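Local atomic coordinates of putative phosphatase (Clostridium difficile, PDB entry 3SD7), a protein that probably acts as a phosphatase of the haloacid dehalogenase-like hydrolase superfamily, although its substrate is not known. Residues Y29-F34 and G126-V131; I47-Q52 and E62-L67. One frame throughout, in Å; residues are numbered along the deposited sequence.

Interaction 1: Y29-F34 and G126-V131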
loop_
_atom_site.group_PDB
_atom_site.type_symbol
_atom_site.label_atom_id
_atom_site.label_comp_id
_atom_site.label_asym_id
_atom_site.label_seq_id
_atom_site.Cartn_x
_atom_site.Cartn_y
_atom_site.Cartn_z
ATOM N N TYR A 29 -10.248 5.798 18.672
ATOM C CA TYR A 29 -9.778 6.471 17.464
ATOM C C TYR A 29 -10.934 6.881 16.551
ATOM O O TYR A 29 -11.784 6.071 16.215
ATOM C CB TYR A 29 -8.827 5.575 16.706
ATOM C CG TYR A 29 -7.637 5.156 17.522
ATOM C CD1 TYR A 29 -6.566 6.009 17.704
ATOM C CD2 TYR A 29 -7.583 3.901 18.111
ATOM C CE1 TYR A 29 -5.470 5.632 18.453
ATOM C CE2 TYR A 29 -6.485 3.509 18.863
ATOM C CZ TYR A 29 -5.438 4.375 19.033
ATOM O OH TYR A 29 -4.356 4.006 19.775
ATOM N N GLU A 30 -10.924 8.121 16.101
ATOM C CA GLU A 30 -12.003 8.644 15.261
ATOM C C GLU A 30 -11.629 8.765 13.776
ATOM O O GLU A 30 -12.509 8.850 12.923
ATOM C CB GLU A 30 -12.434 9.996 15.789
ATOM C CG GLU A 30 -12.938 9.931 17.212
ATOM C CD GLU A 30 -13.224 11.299 17.815
ATOM O OE1 GLU A 30 -13.252 12.306 17.067
ATOM O OE2 GLU A 30 -13.421 11.359 19.050
ATOM N N ILE A 31 -10.328 8.840 13.503
ATOM C CA ILE A 31 -9.799 8.962 12.146
ATOM C C ILE A 31 -8.812 7.804 11.952
ATOM O O ILE A 31 -7.839 7.691 12.709
ATOM C CB ILE A 31 -9.095 10.349 11.913
ATOM C CG1 ILE A 31 -10.094 11.509 12.140
ATOM C CG2 ILE A 31 -8.428 10.386 10.518
ATOM C CD1 ILE A 31 -9.501 12.917 11.905
ATOM N N VAL A 32 -9.028 6.966 10.936
ATOM C CA VAL A 32 -8.180 5.802 10.696
ATOM C C VAL A 32 -7.641 5.890 9.282
ATOM O O VAL A 32 -8.415 5.994 8.311
ATOM C CB VAL A 32 -8.941 4.495 10.833
ATOM C CG1 VAL A 32 -7.987 3.282 10.714
ATOM C CG2 VAL A 32 -9.740 4.451 12.172
ATOM N N LEU A 33 -6.325 5.917 9.178
ATOM C CA LEU A 33 -5.657 5.959 7.899
ATOM C C LEU A 33 -5.159 4.564 7.557
ATOM O O LEU A 33 -4.683 3.835 8.429
ATOM C CB LEU A 33 -4.463 6.896 7.916
ATOM C CG LEU A 33 -4.713 8.380 8.007
ATOM C CD1 LEU A 33 -5.234 8.784 9.362
ATOM C CD2 LEU A 33 -3.416 9.137 7.659
ATOM N N PHE A 34 -5.262 4.214 6.283
ATOM C CA PHE A 34 -4.782 2.957 5.779
ATOM C C PHE A 34 -3.820 3.121 4.600
ATOM O O PHE A 34 -4.060 3.929 3.724
ATOM C CB PHE A 34 -5.931 2.079 5.247
ATOM C CG PHE A 34 -6.883 1.598 6.281
ATOM C CD1 PHE A 34 -6.746 0.309 6.812
ATOM C CD2 PHE A 34 -7.971 2.377 6.675
ATOM C CE1 PHE A 34 -7.634 -0.157 7.740
ATOM C CE2 PHE A 34 -8.877 1.877 7.630
ATOM C CZ PHE A 34 -8.696 0.629 8.146
ATOM N N GLY A 126 -19.230 5.446 12.330
ATOM C CA GLY A 126 -18.949 6.864 12.178
ATOM C C GLY A 126 -17.496 7.266 12.062
ATOM O O GLY A 126 -17.195 8.468 12.099
ATOM N N LYS A 127 -16.586 6.302 11.934
ATOM C CA LYS A 127 -15.169 6.652 11.822
ATOM C C LYS A 127 -14.880 7.235 10.458
ATOM O O LYS A 127 -15.519 6.879 9.470
ATOM C CB LYS A 127 -14.288 5.442 12.079
ATOM C CG LYS A 127 -14.450 4.960 13.494
ATOM C CD LYS A 127 -13.514 3.914 13.891
ATOM C CE LYS A 127 -13.924 3.340 15.260
ATOM N NZ LYS A 127 -14.059 4.301 16.412
ATOM N N ILE A 128 -13.940 8.184 10.421
ATOM C CA ILE A 128 -13.472 8.758 9.178
ATOM C C ILE A 128 -12.295 7.882 8.735
ATOM O O ILE A 128 -11.328 7.676 9.501
ATOM C CB ILE A 128 -12.992 10.197 9.391
ATOM C CG1 ILE A 128 -14.188 11.076 9.744
ATOM C CG2 ILE A 128 -12.333 10.710 8.098
ATOM C CD1 ILE A 128 -13.802 12.456 10.237
ATOM N N LEU A 129 -12.410 7.352 7.520
ATOM C CA LEU A 129 -11.419 6.443 6.963
ATOM C C LEU A 129 -10.717 7.156 5.807
ATOM O O LEU A 129 -11.358 7.789 4.936
ATOM C CB LEU A 129 -12.089 5.174 6.473
ATOM C CG LEU A 129 -13.018 4.479 7.475
ATOM C CD1 LEU A 129 -13.572 3.174 6.871
ATOM C CD2 LEU A 129 -12.288 4.198 8.789
ATOM N N LEU A 130 -9.401 7.066 5.814
ATOM C CA LEU A 130 -8.585 7.704 4.793
ATOM C C LEU A 130 -7.570 6.723 4.243
ATOM O O LEU A 130 -7.147 5.799 4.938
ATOM C CB LEU A 130 -7.823 8.866 5.426
ATOM C CG LEU A 130 -8.602 9.933 6.219
ATOM C CD1 LEU A 130 -7.639 10.923 6.937
ATOM C CD2 LEU A 130 -9.584 10.657 5.327
ATOM N N VAL A 131 -7.126 6.945 3.008
ATOM C CA VAL A 131 -6.012 6.188 2.444
ATOM C C VAL A 131 -4.829 7.122 2.279
ATOM O O VAL A 131 -4.993 8.229 1.756
ATOM C CB VAL A 131 -6.356 5.520 1.092
ATOM C CG1 VAL A 131 -5.107 4.932 0.414
ATOM C CG2 VAL A 131 -7.406 4.424 1.299
#

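Interaction 2: I47-Q52 and E62-L67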
loop_
_atom_site.group_PDB
_atom_site.type_symbol
_atom_site.label_atom_id
_atom_site.label_comp_id
_atom_site.label_asym_id
_atom_site.label_seq_id
_atom_site.Cartn_x
_atom_site.Cartn_y
_atom_site.Cartn_z
ATOM N N ILE A 47 1.662 -6.993 -10.405
ATOM C CA ILE A 47 3.067 -6.613 -10.395
ATOM C C ILE A 47 3.921 -7.712 -11.035
ATOM O O ILE A 47 4.766 -7.450 -11.917
ATOM C CB ILE A 47 3.567 -6.281 -8.975
ATOM C CG1 ILE A 47 2.843 -5.028 -8.462
ATOM C CG2 ILE A 47 5.108 -6.076 -8.994
ATOM C CD1 ILE A 47 3.262 -4.658 -7.035
ATOM N N THR A 48 3.706 -8.948 -10.615
ATOM C CA THR A 48 4.517 -10.046 -11.147
ATOM C C THR A 48 4.245 -10.265 -12.647
ATOM O O THR A 48 5.170 -10.525 -13.436
ATOM C CB THR A 48 4.332 -11.345 -10.335
ATOM O OG1 THR A 48 2.953 -11.700 -10.315
ATOM C CG2 THR A 48 4.828 -11.156 -8.886
ATOM N N LYS A 49 2.996 -10.133 -13.064
ATOM C CA LYS A 49 2.682 -10.317 -14.488
ATOM C C LYS A 49 3.266 -9.199 -15.356
ATOM O O LYS A 49 3.666 -9.448 -16.511
ATOM C CB LYS A 49 1.195 -10.482 -14.714
ATOM C CG LYS A 49 0.686 -11.810 -14.248
ATOM C CD LYS A 49 -0.772 -11.987 -14.548
ATOM C CE LYS A 49 -1.216 -13.402 -14.222
ATOM N NZ LYS A 49 -2.638 -13.619 -14.553
ATOM N N SER A 50 3.330 -7.989 -14.804
ATOM C CA SER A 50 3.917 -6.849 -15.507
ATOM C C SER A 50 5.407 -7.069 -15.683
ATOM O O SER A 50 5.942 -6.829 -16.764
ATOM C CB SER A 50 3.656 -5.536 -14.774
ATOM O OG SER A 50 2.270 -5.262 -14.675
ATOM N N ILE A 51 6.088 -7.527 -14.624
ATOM C CA ILE A 51 7.509 -7.846 -14.727
ATOM C C ILE A 51 7.739 -8.975 -15.731
ATOM O O ILE A 51 8.640 -8.896 -16.574
ATOM C CB ILE A 51 8.125 -8.224 -13.344
ATOM C CG1 ILE A 51 8.037 -7.029 -12.405
ATOM C CG2 ILE A 51 9.578 -8.663 -13.517
ATOM C CD1 ILE A 51 8.511 -7.294 -10.963
ATOM N N GLN A 52 6.929 -10.029 -15.645
ATOM C CA GLN A 52 7.035 -11.173 -16.549
ATOM C C GLN A 52 6.915 -10.732 -18.009
ATOM O O GLN A 52 7.693 -11.160 -18.880
ATOM C CB GLN A 52 5.940 -12.200 -16.235
ATOM C CG GLN A 52 6.059 -13.537 -16.998
ATOM C CD GLN A 52 4.898 -14.472 -16.707
ATOM O OE1 GLN A 52 3.740 -14.097 -16.855
ATOM N NE2 GLN A 52 5.204 -15.691 -16.301
ATOM N N GLU A 62 10.199 -16.522 -17.251
ATOM C CA GLU A 62 10.188 -16.700 -15.789
ATOM C C GLU A 62 8.815 -17.098 -15.262
ATOM O O GLU A 62 7.785 -16.671 -15.798
ATOM C CB GLU A 62 10.590 -15.397 -15.072
ATOM C CG GLU A 62 12.081 -15.100 -14.957
ATOM C CD GLU A 62 12.780 -15.901 -13.848
ATOM O OE1 GLU A 62 13.765 -15.372 -13.278
ATOM O OE2 GLU A 62 12.336 -17.034 -13.525
ATOM N N ASP A 63 8.800 -17.921 -14.217
ATOM C CA ASP A 63 7.561 -18.307 -13.552
ATOM C C ASP A 63 7.205 -17.155 -12.614
ATOM O O ASP A 63 8.101 -16.525 -12.054
ATOM C CB ASP A 63 7.763 -19.599 -12.759
ATOM C CG ASP A 63 6.542 -19.988 -11.929
ATOM O OD1 ASP A 63 5.687 -19.125 -11.641
ATOM O OD2 ASP A 63 6.459 -21.171 -11.530
ATOM N N LEU A 64 5.913 -16.882 -12.447
ATOM C CA LEU A 64 5.460 -15.774 -11.576
ATOM C C LEU A 64 5.907 -15.936 -10.122
ATOM O O LEU A 64 6.173 -14.943 -9.450
ATOM C CB LEU A 64 3.939 -15.610 -11.620
ATOM C CG LEU A 64 3.306 -15.137 -12.924
ATOM C CD1 LEU A 64 1.798 -15.066 -12.760
ATOM C CD2 LEU A 64 3.857 -13.780 -13.330
ATOM N N GLU A 65 5.993 -17.180 -9.641
ATOM C CA GLU A 65 6.439 -17.448 -8.262
ATOM C C GLU A 65 7.840 -16.875 -7.986
ATOM O O GLU A 65 8.108 -16.407 -6.881
ATOM C CB GLU A 65 6.398 -18.956 -7.944
ATOM C CG GLU A 65 7.430 -19.803 -8.682
ATOM C CD GLU A 65 7.268 -21.317 -8.449
ATOM O OE1 GLU A 65 6.380 -21.718 -7.663
ATOM O OE2 GLU A 65 8.035 -22.101 -9.051
ATOM N N ASN A 66 8.697 -16.890 -9.004
ATOM C CA ASN A 66 10.071 -16.400 -8.887
ATOM C C ASN A 66 10.188 -14.868 -8.998
ATOM O O ASN A 66 11.280 -14.307 -8.861
ATOM C CB ASN A 66 10.957 -17.083 -9.939
ATOM C CG ASN A 66 10.994 -18.604 -9.783
ATOM O OD1 ASN A 66 11.120 -19.335 -10.767
ATOM N ND2 ASN A 66 10.863 -19.082 -8.549
ATOM N N LEU A 67 9.067 -14.203 -9.271
ATOM C CA LEU A 67 9.036 -12.732 -9.375
ATOM C C LEU A 67 8.427 -12.082 -8.142
ATOM O O LEU A 67 8.443 -10.858 -8.009
ATOM C CB LEU A 67 8.247 -12.318 -10.621
ATOM C CG LEU A 67 8.760 -12.937 -11.927
ATOM C CD1 LEU A 67 7.861 -12.517 -13.091
ATOM C CD2 LEU A 67 10.211 -12.546 -12.197
#

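Interaction 1: Y29-F34 and G126-V131
Leu-130 pushes its CD1 methyl into the notch between Ile-31 and Leu-33, the two residues that flank it on the same face of the sheet. Leu-130 CD1 lies 3.7 Å from Ile-31 CG2 and also packs on Leu-33 CG. It gets there because CG stands anti to the carbonyl carbon (chi1 -53°). The Leu-33 side chain runs alongside Leu-130 in the same direction, whereas Ile-31 meets it at a slant. On the other face the roles are similar: Leu-129 turns its CD2 methyl toward the neighbouring strand, 3.9 Å from Val-32 CB, with the CE2 edge of the Phe-34 ring a little farther along. That ring also has Leu-130 O at its edge, in plane.

Between the two layers of side chains runs the parallel backbone pairing: Val-32 N gives to Ile-128 O and Phe-34 N to Leu-130 O, while Glu-30 O and Val-32 O accept from the N-H groups of Ile-128 and Leu-130, respectively. The bond from Val-32 N to Ile-128 O is 2.8 Å long and nearly straight at 167°. At the N-terminal end of the pair, Lys-127 stretches its aliphatic chain past Val-32 CG2, then bends at its last torsion, where NZ donates a hydrogen bond of 2.9 Å to Tyr-29 O.

Both strands belong to the central parallel sheet of a Rossmann-like HAD core. Strand 187-191 pairs with the other edge of 31-34. Helix 168-179 packs over Leu-33 and Leu-130 through Val-175, while helix 115-124 places Leu-122 against Phe-34, Lys-127 and Leu-129 on the opposite face.

Interaction 2: I47-Q52 and E62-L67
Leu-64 and Leu-67 lie against one side of helix 44-57 and fill the grooves between its side chains, in the mostly helical cap, placed as in C1-capped members of the HAD family; here the chain following the helix folds back against it. Leu-67 sends CD1 to the helix backbone, 3.4 Å from Thr-48 O and 3.7 Å from Gln-52 N, while its CB rests on the Thr-48 methyl group. Its other methyl, CD2, meets Ile-51 CG2, the two side chains passing in opposite directions. Leu-64 sits beside it and divides its branches: Leu-64 CD1 lies 3.7 Å from Lys-49 CE, and CD2 dips toward Thr-48 O and the Gln-52 amide, whose side chain it crosses at about a right angle.

The polar tie comes from Gln-52. With CG anti to the backbone N (chi1 -172°) and the chain extended beyond it, the amide reaches across to the backbone carbonyl of Glu-62.

Second-shell bonds set these groups in place. Thr-48 OG1 is turned back to the carbonyls of Lys-44 and Glu-45 in the preceding helical turn, which fixes the rotation of its methyl toward Leu-67. Lys-49 NZ forms a salt bridge with Glu-45, while its aliphatic part crosses Leu-64 at a slant. In the loop, in one of the two conformers of Asp-63, OD1 accepts from Glu-65 N, forming an Asx turn around Leu-64. Farther out, Tyr-83 bonds to Glu-62 OE1 and touches Leu-67.

Gln-52 NE2 donates to Glu-62 O over 2.8 Å at an N-H...O angle of 170°, the acceptor lying in the amide plane.

From the N terminus the chain first lays down strand 31-34, then runs through helix 44-57 and turns back, so that 62-67 returns to 47-52 and interaction 2 closes a short loop with nine residues between its segments. Several helices later it reaches strand 128-133, and interaction 1 closes a much longer loop of 91 intervening residues. Interaction 2 is therefore nested inside interaction 1. The two do not touch: their centres are about 34 Å apart, on opposite sides of the chain's centre. Interaction 1 joins neighbouring strands of the parallel sheet, whereas interaction 2 ties a helix to its following loop within the mostly helical cap inserted between strands 31-34 and 128-133.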